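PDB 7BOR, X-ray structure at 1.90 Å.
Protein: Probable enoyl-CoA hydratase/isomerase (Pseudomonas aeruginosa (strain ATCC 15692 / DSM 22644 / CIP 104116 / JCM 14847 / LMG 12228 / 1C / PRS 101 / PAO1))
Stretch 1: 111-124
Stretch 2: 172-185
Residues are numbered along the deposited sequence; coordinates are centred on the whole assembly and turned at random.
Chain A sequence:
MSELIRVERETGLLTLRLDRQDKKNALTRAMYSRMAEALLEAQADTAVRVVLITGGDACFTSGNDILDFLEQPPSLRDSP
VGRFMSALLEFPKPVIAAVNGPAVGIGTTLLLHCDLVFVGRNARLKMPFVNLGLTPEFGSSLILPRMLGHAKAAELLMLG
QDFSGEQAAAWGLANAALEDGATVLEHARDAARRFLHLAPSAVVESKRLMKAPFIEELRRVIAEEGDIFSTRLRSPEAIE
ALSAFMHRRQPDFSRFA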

# COMPACT_ATOMS: atom_id res chain seq x y z
N LEU A 111 1.20 -2.03 2.04
CA LEU A 111 2.20 -2.29 3.07
C LEU A 111 2.71 -3.72 3.01
O LEU A 111 3.83 -4.00 3.45
N LEU A 112 1.89 -4.64 2.49
CA LEU A 112 2.35 -6.01 2.33
C LEU A 112 3.45 -6.16 1.27
O LEU A 112 4.07 -7.22 1.22
N HIS A 113 3.74 -5.12 0.49
CA HIS A 113 4.80 -5.16 -0.51
C HIS A 113 5.96 -4.23 -0.16
O HIS A 113 6.89 -4.05 -0.97
N CYS A 114 5.96 -3.66 1.03
CA CYS A 114 7.05 -2.80 1.44
C CYS A 114 8.07 -3.63 2.21
O CYS A 114 7.75 -4.68 2.79
N ASP A 115 9.31 -3.18 2.21
CA ASP A 115 10.33 -3.92 2.94
C ASP A 115 10.38 -3.58 4.43
O ASP A 115 10.77 -4.42 5.25
N LEU A 116 10.03 -2.37 4.79
CA LEU A 116 9.89 -1.99 6.18
C LEU A 116 8.64 -1.16 6.28
O LEU A 116 8.28 -0.43 5.36
N VAL A 117 7.93 -1.32 7.38
CA VAL A 117 6.66 -0.62 7.59
C VAL A 117 6.68 -0.06 9.00
O VAL A 117 6.82 -0.83 9.96
N PHE A 118 6.63 1.27 9.12
CA PHE A 118 6.53 1.94 10.41
C PHE A 118 5.19 2.65 10.53
O PHE A 118 4.76 3.33 9.59
N VAL A 119 4.56 2.54 11.69
CA VAL A 119 3.22 3.06 11.88
C VAL A 119 3.17 3.77 13.21
O VAL A 119 3.82 3.36 14.17
N GLY A 120 2.34 4.81 13.28
CA GLY A 120 1.95 5.32 14.59
C GLY A 120 1.14 4.30 15.36
O GLY A 120 0.32 3.55 14.79
N ARG A 121 1.36 4.29 16.68
CA ARG A 121 0.66 3.32 17.51
C ARG A 121 -0.84 3.34 17.28
O ARG A 121 -1.54 2.32 17.48
N ASN A 122 -1.38 4.55 17.10
CA ASN A 122 -2.81 4.74 16.98
C ASN A 122 -3.25 4.90 15.53
O ASN A 122 -4.36 5.38 15.29
N ALA A 123 -2.40 4.54 14.56
CA ALA A 123 -2.91 4.53 13.20
C ALA A 123 -4.08 3.57 13.15
O ALA A 123 -4.23 2.71 14.02
N ARG A 124 -4.93 3.74 12.13
CA ARG A 124 -6.17 2.95 11.98
C ARG A 124 -6.13 2.21 10.65
O ARG A 124 -6.38 2.82 9.61
N GLY A 172 3.27 -8.38 13.05
CA GLY A 172 4.35 -8.36 12.08
C GLY A 172 3.99 -7.78 10.72
O GLY A 172 4.80 -7.84 9.79
N LEU A 173 2.80 -7.22 10.57
CA LEU A 173 2.57 -6.36 9.41
C LEU A 173 3.39 -5.06 9.46
O LEU A 173 3.83 -4.53 8.41
N ALA A 174 3.59 -4.49 10.63
CA ALA A 174 4.53 -3.39 10.74
C ALA A 174 5.77 -3.87 11.49
O ALA A 174 5.71 -4.81 12.28
N ASN A 175 6.90 -3.22 11.22
CA ASN A 175 8.13 -3.56 11.93
C ASN A 175 8.16 -2.90 13.31
O ASN A 175 8.80 -3.43 14.22
N ALA A 176 7.50 -1.75 13.48
CA ALA A 176 7.48 -1.04 14.76
C ALA A 176 6.29 -0.10 14.79
O ALA A 176 5.95 0.52 13.77
N ALA A 177 5.66 0.00 15.95
CA ALA A 177 4.63 0.98 16.23
C ALA A 177 5.26 2.09 17.08
O ALA A 177 5.90 1.82 18.10
N LEU A 178 5.09 3.33 16.65
CA LEU A 178 5.80 4.45 17.24
C LEU A 178 4.84 5.54 17.66
O LEU A 178 3.66 5.55 17.31
N GLU A 179 5.37 6.48 18.46
CA GLU A 179 4.70 7.73 18.73
C GLU A 179 4.08 8.30 17.47
O GLU A 179 4.75 8.49 16.46
N ASP A 180 2.79 8.59 17.53
CA ASP A 180 2.09 9.06 16.34
C ASP A 180 2.64 10.41 15.88
O ASP A 180 3.01 11.27 16.68
N GLY A 181 2.67 10.59 14.56
CA GLY A 181 2.99 11.87 13.98
C GLY A 181 4.37 11.87 13.36
O GLY A 181 4.83 10.88 12.82
N ALA A 182 5.06 12.99 13.50
CA ALA A 182 6.37 13.14 12.87
C ALA A 182 7.35 12.03 13.23
O ALA A 182 8.20 11.66 12.41
N THR A 183 7.32 11.53 14.46
CA THR A 183 8.30 10.49 14.83
C THR A 183 8.32 9.33 13.83
O THR A 183 9.38 8.75 13.52
N VAL A 184 7.14 8.94 13.35
CA VAL A 184 7.05 7.79 12.46
C VAL A 184 7.89 8.04 11.22
O VAL A 184 8.70 7.18 10.80
N LEU A 185 7.79 9.27 10.71
CA LEU A 185 8.54 9.57 9.50
C LEU A 185 10.03 9.67 9.80
O LEU A 185 10.90 9.26 8.99

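Side-chain packing along two parallel strands, 116-120 and 176-178. Asn175 (chi1 m, chi2 81°) points toward stretch 1 and extends the ladder: its OD1 accepts Val117 N (2.8 Å), while its own backbone N donates to Val117 O (2.7 Å). Backbone bonds continue from Val119 N to Ala176 O (3.2 Å), Leu178 N to Val119 O (2.8 Å) and Arg121 N to Leu178 O (2.7 Å). Phe118 and Ala176 share one sheet face; with chi1 m and chi2 -71°, the Phe118 ring presents its edge to Ala176, CD1 lying 3.8 Å from Ala176 CB. Val184 (t), pointing in from the helix, brings CG1 to 4.1 Å from Phe118 CB. On the other face Val119 (m) sets CG1 3.8 Å from Ala174 CB and CG2 4.1 Å from Ala177 CB. Leu112 and Leu173, both m,t, start sideways but meet at their tips, CD2 to CD2 3.5 Å; nearby, water 1 donates to Leu111 O (2.9 Å) and Leu173 O (2.8 Å). Asp180 (m, chi2 -82°) receives the turn at Gly120-Ala123: OD1 accepts Asn122 N (2.9 Å) and OD2 accepts Asn122 ND2 (2.8 Å). Gly120 leaves room for this carboxylate, since an ideal CB there would clash with OD1. Arg121, chi1 off-well at -95°, lays one guanidinium face over backbone atoms of Leu178 and Glu179.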

# COMPACT_ATOMS: atom_id res chain seq x y z
CB LEU A 111 1.57 -2.01 4.44
CG LEU A 111 0.90 -0.66 4.69
CD1 LEU A 111 0.32 -0.54 6.08
CD2 LEU A 111 1.92 0.44 4.40
CB LEU A 112 1.16 -6.93 1.98
CG LEU A 112 0.03 -6.84 2.98
CD1 LEU A 112 -1.18 -7.60 2.48
CD2 LEU A 112 0.45 -7.40 4.39
CB HIS A 113 4.21 -4.83 -1.90
CG HIS A 113 3.03 -5.68 -2.21
ND1 HIS A 113 3.15 -6.91 -2.81
CD2 HIS A 113 1.71 -5.53 -1.92
CE1 HIS A 113 1.97 -7.48 -2.87
NE2 HIS A 113 1.07 -6.66 -2.34
CB CYS A 114 6.53 -1.65 2.27
SG CYS A 114 5.46 -0.44 1.39
CB ASP A 115 11.65 -3.68 2.26
CG ASP A 115 11.56 -4.10 0.78
OD1 ASP A 115 11.39 -5.32 0.49
OD2 ASP A 115 11.55 -3.18 -0.05
CB LEU A 116 11.10 -1.25 6.70
CG LEU A 116 12.45 -2.03 6.66
CD1 LEU A 116 13.63 -1.06 6.96
CD2 LEU A 116 12.50 -3.25 7.59
CB VAL A 117 5.46 -1.56 7.39
CG1 VAL A 117 4.16 -0.88 7.78
CG2 VAL A 117 5.38 -1.95 5.97
CB PHE A 118 7.67 2.91 10.59
CG PHE A 118 8.97 2.24 10.51
CD1 PHE A 118 9.38 1.40 11.54
CD2 PHE A 118 9.73 2.34 9.38
CE1 PHE A 118 10.61 0.73 11.43
CE2 PHE A 118 10.91 1.67 9.24
CZ PHE A 118 11.38 0.90 10.27
CB VAL A 119 2.13 1.95 11.88
CG1 VAL A 119 2.16 1.13 10.64
CG2 VAL A 119 2.31 0.98 13.10
CB ARG A 121 0.95 3.59 19.00
CG ARG A 121 2.01 2.82 19.52
CD ARG A 121 2.12 3.04 21.11
NE ARG A 121 2.62 4.38 21.40
CZ ARG A 121 3.91 4.70 21.54
NH1 ARG A 121 4.24 5.94 21.84
NH2 ARG A 121 4.87 3.77 21.40
CB ASN A 122 -3.30 5.97 17.78
CG ASN A 122 -3.14 5.78 19.31
OD1 ASN A 122 -3.95 5.14 19.97
ND2 ASN A 122 -2.06 6.31 19.84
CB ALA A 123 -1.81 4.12 12.21
CB ARG A 124 -7.40 3.84 11.99
CG ARG A 124 -7.76 4.42 13.31
CD ARG A 124 -8.34 5.84 13.19
NE ARG A 124 -8.67 6.33 14.52
CZ ARG A 124 -9.89 6.64 14.95
NH1 ARG A 124 -10.94 6.60 14.13
NH2 ARG A 124 -10.06 7.02 16.22
CB LEU A 173 1.08 -6.08 9.33
CG LEU A 173 0.16 -7.27 9.13
CD1 LEU A 173 -1.28 -6.87 9.02
CD2 LEU A 173 0.59 -8.00 7.83
CB ALA A 174 3.91 -2.18 11.45
CB ASN A 175 9.38 -3.12 11.16
CG ASN A 175 9.53 -3.87 9.85
OD1 ASN A 175 8.88 -3.51 8.85
ND2 ASN A 175 10.34 -4.95 9.86
CB ALA A 176 8.78 -0.23 14.96
CB ALA A 177 3.44 0.36 16.96
CB LEU A 178 6.84 4.99 16.25
CG LEU A 178 7.73 3.86 15.73
CD1 LEU A 178 8.38 4.12 14.39
CD2 LEU A 178 8.77 3.55 16.80
CB GLU A 179 5.74 8.71 19.28
CG GLU A 179 5.21 9.97 19.99
CD GLU A 179 6.38 10.83 20.46
OE1 GLU A 179 6.58 11.94 19.92
OE2 GLU A 179 7.14 10.36 21.33
CB ASP A 180 0.60 9.16 16.63
CG ASP A 180 -0.00 7.83 17.04
OD1 ASP A 180 -0.31 7.03 16.15
OD2 ASP A 180 -0.15 7.57 18.26
CB ALA A 182 6.96 14.49 13.25
CB THR A 183 7.98 9.95 16.21
OG1 THR A 183 7.81 11.06 17.08
CG2 THR A 183 9.08 9.04 16.73
CB VAL A 184 5.58 7.51 12.11
CG1 VAL A 184 5.50 6.39 11.00
CG2 VAL A 184 4.85 7.12 13.36
CB LEU A 185 8.04 10.87 8.86
CG LEU A 185 6.80 10.70 7.98
CD1 LEU A 185 5.56 10.45 8.86
CD2 LEU A 185 6.57 11.92 7.15
O HOH W 1 3.74 -5.64 5.87